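Local coordinates for P22 protein (Trypanosoma brucei, PDB 3JV1), which acts as an accessory factor in mitochondrial RNA editing, specific for the cytochrome oxidase subunit II transcript, and belongs to the Mam33 family, at the interface of chains A and B. Numbering follows the deposited sequence. Chains: chain A/B, P22 protein.

Contact 1: the interface of chains A and B. Residues chain A 78-80, 83-85, 103, 144; chain B 180.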
ATOM      1  N   VAL A  78      -8.951  17.391 -13.032  1.00 31.61           N
ATOM      2  CA  VAL A  78      -9.315  18.544 -13.838  1.00 30.49           C
ATOM      3  C   VAL A  78      -8.264  19.562 -13.440  1.00 30.54           C
ATOM      4  O   VAL A  78      -8.264  20.062 -12.317  1.00 31.35           O
ATOM      5  CB  VAL A  78     -10.733  19.051 -13.511  1.00 30.43           C
ATOM      6  CG1 VAL A  78     -11.047  20.290 -14.353  1.00 30.13           C
ATOM      7  CG2 VAL A  78     -11.750  17.946 -13.798  1.00 25.94           C
ATOM      8  N   VAL A  79      -7.349  19.837 -14.365  1.00 31.71           N
ATOM      9  CA  VAL A  79      -6.234  20.737 -14.116  1.00 32.45           C
ATOM     10  C   VAL A  79      -6.346  22.061 -14.847  1.00 32.56           C
ATOM     11  O   VAL A  79      -6.595  22.107 -16.049  1.00 31.33           O
ATOM     12  CB  VAL A  79      -4.904  20.053 -14.519  1.00 33.55           C
ATOM     13  CG1 VAL A  79      -3.713  20.857 -14.004  1.00 30.04           C
ATOM     14  CG2 VAL A  79      -4.875  18.630 -13.977  1.00 30.80           C
ATOM     15  N   ASN A  80      -6.126  23.139 -14.111  1.00 35.60           N
ATOM     16  CA  ASN A  80      -6.214  24.481 -14.668  1.00 35.69           C
ATOM     17  C   ASN A  80      -5.500  25.461 -13.741  1.00 36.41           C
ATOM     18  O   ASN A  80      -5.654  25.403 -12.519  1.00 35.60           O
ATOM     19  CB  ASN A  80      -7.692  24.866 -14.827  1.00 35.29           C
ATOM     20  CG  ASN A  80      -7.888  26.112 -15.668  1.00 37.87           C
ATOM     21  OD1 ASN A  80      -7.063  26.431 -16.517  1.00 39.57           O
ATOM     22  ND2 ASN A  80      -8.999  26.809 -15.452  1.00 38.51           N
ATOM     23  N   LYS A  83      -3.472  24.195 -10.657  1.00 34.94           N
ATOM     24  CA  LYS A  83      -4.190  23.514  -9.581  1.00 35.02           C
ATOM     25  C   LYS A  83      -5.038  22.384 -10.156  1.00 34.27           C
ATOM     26  O   LYS A  83      -5.283  22.335 -11.358  1.00 33.88           O
ATOM     27  CB  LYS A  83      -5.092  24.500  -8.838  1.00 33.88           C
ATOM     28  CG  LYS A  83      -4.353  25.673  -8.226  1.00 38.63           C
ATOM     29  CD  LYS A  83      -5.321  26.625  -7.518  1.00 41.24           C
ATOM     30  CE  LYS A  83      -4.594  27.843  -6.961  1.00 43.70           C
ATOM     31  NZ  LYS A  83      -3.549  27.455  -5.966  1.00 46.03           N
ATOM     32  N   ALA A  84      -5.492  21.475  -9.303  1.00 32.01           N
ATOM     33  CA  ALA A  84      -6.316  20.382  -9.786  1.00 32.89           C
ATOM     34  C   ALA A  84      -7.424  19.950  -8.838  1.00 31.47           C
ATOM     35  O   ALA A  84      -7.266  19.954  -7.620  1.00 29.85           O
ATOM     36  CB  ALA A  84      -5.439  19.182 -10.119  1.00 31.74           C
ATOM     37  N   LEU A  85      -8.554  19.586  -9.433  1.00 31.49           N
ATOM     38  CA  LEU A  85      -9.702  19.073  -8.706  1.00 30.85           C
ATOM     39  C   LEU A  85      -9.541  17.588  -9.023  1.00 33.21           C
ATOM     40  O   LEU A  85      -9.535  17.205 -10.196  1.00 32.32           O
ATOM     41  CB  LEU A  85     -11.005  19.588  -9.319  1.00 33.37           C
ATOM     42  CG  LEU A  85     -12.086  20.164  -8.401  1.00 35.19           C
ATOM     43  CD1 LEU A  85     -13.322  20.484  -9.230  1.00 31.75           C
ATOM     44  CD2 LEU A  85     -12.420  19.193  -7.289  1.00 33.36           C
ATOM     45  N   PHE A 103      -8.942  18.511  -3.492  1.00 32.83           N
ATOM     46  CA  PHE A 103      -8.459  19.674  -4.203  1.00 33.22           C
ATOM     47  C   PHE A 103      -6.958  19.747  -3.972  1.00 31.53           C
ATOM     48  O   PHE A 103      -6.491  19.623  -2.845  1.00 32.90           O
ATOM     49  CB  PHE A 103      -9.096  20.967  -3.720  1.00 30.56           C
ATOM     50  CG  PHE A 103      -8.735  22.144  -4.580  1.00 33.84           C
ATOM     51  CD1 PHE A 103      -9.317  22.302  -5.830  1.00 34.56           C
ATOM     52  CD2 PHE A 103      -7.755  23.047  -4.177  1.00 35.61           C
ATOM     53  CE1 PHE A 103      -8.929  23.344  -6.672  1.00 35.83           C
ATOM     54  CE2 PHE A 103      -7.361  24.089  -5.015  1.00 36.38           C
ATOM     55  CZ  PHE A 103      -7.952  24.235  -6.264  1.00 36.14           C
ATOM     56  N   TYR A 144     -20.929  18.915 -13.169  1.00 31.65           N
ATOM     57  CA  TYR A 144     -19.645  19.495 -13.555  1.00 32.26           C
ATOM     58  C   TYR A 144     -18.840  18.450 -14.357  1.00 32.00           C
ATOM     59  O   TYR A 144     -18.242  18.757 -15.390  1.00 31.42           O
ATOM     60  CB  TYR A 144     -18.885  19.903 -12.288  1.00 30.89           C
ATOM     61  CG  TYR A 144     -17.496  20.449 -12.500  1.00 32.18           C
ATOM     62  CD1 TYR A 144     -17.289  21.798 -12.791  1.00 32.03           C
ATOM     63  CD2 TYR A 144     -16.377  19.627 -12.353  1.00 31.71           C
ATOM     64  CE1 TYR A 144     -16.002  22.316 -12.919  1.00 31.20           C
ATOM     65  CE2 TYR A 144     -15.093  20.131 -12.479  1.00 29.99           C
ATOM     66  CZ  TYR A 144     -14.908  21.470 -12.759  1.00 34.72           C
ATOM     67  OH  TYR A 144     -13.628  21.962 -12.867  1.00 35.99           O
TER
ATOM     68  N   PHE B 180     -11.700  27.940  -7.782  1.00 36.49           N
ATOM     69  CA  PHE B 180     -11.276  27.167  -8.948  1.00 37.16           C
ATOM     70  C   PHE B 180     -12.341  27.136 -10.039  1.00 37.96           C
ATOM     71  O   PHE B 180     -12.053  27.354 -11.213  1.00 37.41           O
ATOM     72  CB  PHE B 180     -10.949  25.725  -8.534  1.00 35.82           C
ATOM     73  CG  PHE B 180     -10.337  24.900  -9.630  1.00 36.34           C
ATOM     74  CD1 PHE B 180      -9.010  25.095 -10.007  1.00 35.67           C
ATOM     75  CD2 PHE B 180     -11.085  23.923 -10.281  1.00 34.54           C
ATOM     76  CE1 PHE B 180      -8.436  24.326 -11.016  1.00 34.48           C
ATOM     77  CE2 PHE B 180     -10.526  23.152 -11.288  1.00 35.61           C
ATOM     78  CZ  PHE B 180      -9.194  23.353 -11.658  1.00 35.58           C
TER

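Contact 2: the interface of chains A and B. Residues chain A 101-102, 127-128, 133, 141; chain B 170, 173, 177.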
ATOM      1  N   VAL A 101     -13.533  13.527  -3.370  1.00 31.10           N
ATOM      2  CA  VAL A 101     -13.309  14.759  -4.115  1.00 29.78           C
ATOM      3  C   VAL A 101     -12.245  15.511  -3.334  1.00 29.55           C
ATOM      4  O   VAL A 101     -12.482  15.936  -2.200  1.00 29.44           O
ATOM      5  CB  VAL A 101     -14.561  15.652  -4.197  1.00 29.71           C
ATOM      6  CG1 VAL A 101     -14.206  16.957  -4.917  1.00 30.12           C
ATOM      7  CG2 VAL A 101     -15.670  14.934  -4.933  1.00 31.09           C
ATOM      8  N   CYS A 102     -11.066  15.645  -3.931  1.00 29.60           N
ATOM      9  CA  CYS A 102      -9.955  16.340  -3.303  1.00 32.56           C
ATOM     10  C   CYS A 102      -9.577  17.544  -4.140  1.00 32.81           C
ATOM     11  O   CYS A 102      -9.859  17.600  -5.342  1.00 31.41           O
ATOM     12  CB  CYS A 102      -8.720  15.437  -3.224  1.00 33.59           C
ATOM     13  SG  CYS A 102      -9.024  13.813  -2.560  1.00 40.09           S
ATOM     14  N   GLY A 127     -10.754  15.406   1.408  1.00 28.57           N
ATOM     15  CA  GLY A 127     -12.102  15.907   1.213  1.00 30.13           C
ATOM     16  C   GLY A 127     -13.069  15.256   2.181  1.00 30.74           C
ATOM     17  O   GLY A 127     -12.685  14.346   2.916  1.00 30.27           O
ATOM     18  N   PRO A 128     -14.335  15.693   2.204  1.00 31.13           N
ATOM     19  CA  PRO A 128     -15.336  15.122   3.104  1.00 31.08           C
ATOM     20  C   PRO A 128     -15.891  13.792   2.604  1.00 33.32           C
ATOM     21  O   PRO A 128     -15.722  13.428   1.434  1.00 30.41           O
ATOM     22  CB  PRO A 128     -16.418  16.192   3.122  1.00 31.42           C
ATOM     23  CG  PRO A 128     -16.419  16.647   1.689  1.00 29.43           C
ATOM     24  CD  PRO A 128     -14.921  16.788   1.402  1.00 31.65           C
ATOM     25  N   LEU A 133     -22.631  15.161   2.587  1.00 32.15           N
ATOM     26  CA  LEU A 133     -22.951  16.268   1.697  1.00 31.30           C
ATOM     27  C   LEU A 133     -24.374  16.174   1.172  1.00 31.92           C
ATOM     28  O   LEU A 133     -24.856  15.095   0.832  1.00 29.74           O
ATOM     29  CB  LEU A 133     -21.976  16.290   0.519  1.00 32.51           C
ATOM     30  CG  LEU A 133     -20.481  16.328   0.858  1.00 31.00           C
ATOM     31  CD1 LEU A 133     -19.661  16.268  -0.429  1.00 31.95           C
ATOM     32  CD2 LEU A 133     -20.165  17.592   1.644  1.00 29.02           C
ATOM     33  N   PHE A 141     -21.491  18.525  -8.459  1.00 30.27           N
ATOM     34  CA  PHE A 141     -20.229  17.879  -8.820  1.00 31.19           C
ATOM     35  C   PHE A 141     -20.445  16.948 -10.007  1.00 31.90           C
ATOM     36  O   PHE A 141     -19.662  16.961 -10.959  1.00 31.18           O
ATOM     37  CB  PHE A 141     -19.664  17.066  -7.648  1.00 31.11           C
ATOM     38  CG  PHE A 141     -18.814  17.866  -6.701  1.00 29.85           C
ATOM     39  CD1 PHE A 141     -17.747  18.621  -7.174  1.00 29.47           C
ATOM     40  CD2 PHE A 141     -19.058  17.841  -5.333  1.00 30.86           C
ATOM     41  CE1 PHE A 141     -16.924  19.344  -6.298  1.00 28.44           C
ATOM     42  CE2 PHE A 141     -18.245  18.559  -4.445  1.00 30.74           C
ATOM     43  CZ  PHE A 141     -17.173  19.312  -4.933  1.00 31.90           C
TER
ATOM     44  N   TYR B 170     -11.898  21.421   5.718  1.00 33.49           N
ATOM     45  CA  TYR B 170     -13.164  21.312   5.006  1.00 34.16           C
ATOM     46  C   TYR B 170     -13.607  22.655   4.450  1.00 33.07           C
ATOM     47  O   TYR B 170     -14.052  22.737   3.314  1.00 33.82           O
ATOM     48  CB  TYR B 170     -14.264  20.773   5.920  1.00 32.10           C
ATOM     49  CG  TYR B 170     -15.608  20.731   5.236  1.00 33.11           C
ATOM     50  CD1 TYR B 170     -15.775  20.030   4.042  1.00 32.67           C
ATOM     51  CD2 TYR B 170     -16.713  21.395   5.772  1.00 32.49           C
ATOM     52  CE1 TYR B 170     -17.003  19.986   3.397  1.00 33.11           C
ATOM     53  CE2 TYR B 170     -17.955  21.357   5.132  1.00 33.37           C
ATOM     54  CZ  TYR B 170     -18.088  20.649   3.945  1.00 34.11           C
ATOM     55  OH  TYR B 170     -19.297  20.602   3.296  1.00 32.20           O
ATOM     56  N   TRP B 173     -11.379  23.681   1.741  1.00 30.92           N
ATOM     57  CA  TRP B 173     -11.713  22.817   0.609  1.00 28.88           C
ATOM     58  C   TRP B 173     -12.842  23.480  -0.192  1.00 28.21           C
ATOM     59  O   TRP B 173     -12.730  23.673  -1.396  1.00 28.76           O
ATOM     60  CB  TRP B 173     -12.159  21.455   1.147  1.00 28.71           C
ATOM     61  CG  TRP B 173     -12.595  20.443   0.120  1.00 29.79           C
ATOM     62  CD1 TRP B 173     -11.797  19.615  -0.609  1.00 28.33           C
ATOM     63  CD2 TRP B 173     -13.945  20.093  -0.209  1.00 28.58           C
ATOM     64  NE1 TRP B 173     -12.562  18.760  -1.362  1.00 29.31           N
ATOM     65  CE2 TRP B 173     -13.887  19.033  -1.136  1.00 29.20           C
ATOM     66  CE3 TRP B 173     -15.200  20.574   0.193  1.00 30.31           C
ATOM     67  CZ2 TRP B 173     -15.037  18.439  -1.672  1.00 30.82           C
ATOM     68  CZ3 TRP B 173     -16.346  19.985  -0.339  1.00 31.01           C
ATOM     69  CH2 TRP B 173     -16.254  18.926  -1.262  1.00 30.17           C
ATOM     70  N   ILE B 177     -12.342  25.206  -4.003  1.00 31.18           N
ATOM     71  CA  ILE B 177     -13.061  24.649  -5.145  1.00 31.71           C
ATOM     72  C   ILE B 177     -13.924  25.741  -5.766  1.00 32.35           C
ATOM     73  O   ILE B 177     -14.058  25.818  -6.982  1.00 30.74           O
ATOM     74  CB  ILE B 177     -13.946  23.438  -4.751  1.00 30.86           C
ATOM     75  CG1 ILE B 177     -13.059  22.255  -4.357  1.00 28.17           C
ATOM     76  CG2 ILE B 177     -14.827  23.022  -5.931  1.00 32.21           C
ATOM     77  CD1 ILE B 177     -13.822  21.079  -3.796  1.00 27.94           C
TER

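Contact 1: the interface of chains A and B
The backbone carbonyl oxygen A:Asn80 O faces the ring rim of B:Phe180, 3.3 Å from B:Phe180 CE1. In this Mam33-family protein, B:Phe180 lies near the end of helix 152-181 and packs against the end of the hairpin of strands 72-80 and 83-92 in the neighbouring chain. Two more carbonyl oxygens stand near the rim but out of the ring plane, on the side of A:Phe103: A:Val78 O is 3.5 Å from B:Phe180 CZ, and A:Lys83 O approaches B:Phe180 CE1. The weakly positive ring hydrogens would probably suit the nearest of these oxygens, A:Asn80 O.

The face of B:Phe180 turned toward strand 95-104 receives A:Phe103. A:Phe103 CE1 comes down 3.6 Å from B:Phe180 CG, and A:Phe103 CE1 and CZ together also touch B:Phe180 CB. The rings meet edge to face with their planes at 71°, A:Phe103 giving the edge and B:Phe180 the face. A:Leu85 CB, 4.1 Å from B:Phe180 CE2, lies on that same side. A:Asn80 CB comes from the other side, 3.8 Å from B:Phe180 CZ, while the A:Asn80 amide points away from the ring.

With CG of B:Phe180 anti to the backbone N (chi1 -173°), the side chain carries the ring from its helix toward the sheet. A:Tyr144, from helix 135-146, crosses it at about a right angle; the phenol A:Tyr144 OH comes 3.7 Å from B:Phe180 CE2, at a different corner of the rim from A:Lys83. The aliphatic A:Lys83 CB packs 4.0 Å from B:Phe180 CE1.

Contact 2: the interface of chains A and B
In B:Trp173, CG is anti to the backbone N (chi1 178°), which extends the indole from helix 152-181 toward A:Val101 and A:Pro128. B:Tyr170, one turn earlier, takes the same kind of first torsion and lays its phenol beside A:Pro128 and A:Leu133. Together they anchor helix 152-181 on the neighbouring chain of this Mam33-family protein.

The indole N-H of B:Trp173 donates a hydrogen bond to the backbone carbonyl A:Val101 O, NE1 to O 2.9 Å. The bond is bent, 136° at the hydrogen, and the donor stands above the carbonyl plane, 46° out of it, while the oxygen is itself tilted from the indole plane. It ties the polar atom of an otherwise apolar side chain to strand 95-104 and should restrict the ring's rotation.

A:Pro128 covers one face of the indole: its CD lies 3.5 Å from the centroid of the six-membered ring of B:Trp173, a CH-pi contact. A:Gly127 CA borders the same face nearer the rim. On the opposite face, B:Ile177 CD1 sits 3.3 Å above the plane of B:Trp173, offset toward the rim, so the indole is sandwiched between A:Pro128 and its own helix neighbour B:Ile177.

At the benzo end, A:Val101 CG1 meets B:Trp173 CZ2 at 3.7 Å, and A:Phe141 brings its CE2 to within 3.8 Å of B:Trp173 CH2. A:Phe141 CZ also touches B:Ile177 CD1, 4.0 Å away.

A:Pro128 serves both aromatic residues, for its CG also packs 3.8 Å from B:Tyr170 CE1. A:Leu133 and the phenol lie alongside and antiparallel, A:Leu133 CD2 being 3.5 Å from B:Tyr170 OH. In the fold, helix 152-181 of chain B thus lies across a groove of chain A walled by strand 95-104, the loop holding A:Gly127 and A:Pro128, and helix 135-146.

The centres of contact 1 and contact 2, taken over their C-alpha atoms, lie about 12 Å apart, and both use helix 152-181 of chain B. Successive turns supply B:Tyr170, B:Trp173 and B:Ile177 to contact 2 and B:Phe180 to contact 1. Chain A answers with strand 95-104 and helix 135-146 in both, adding the hairpin strands to contact 1 alone. One helix is thus pinned at several points along its length. The wider interface is not an exact two-fold, and the deposited assembly holds three copies, in keeping with the ring-shaped trimers of the Mam33/p32 family.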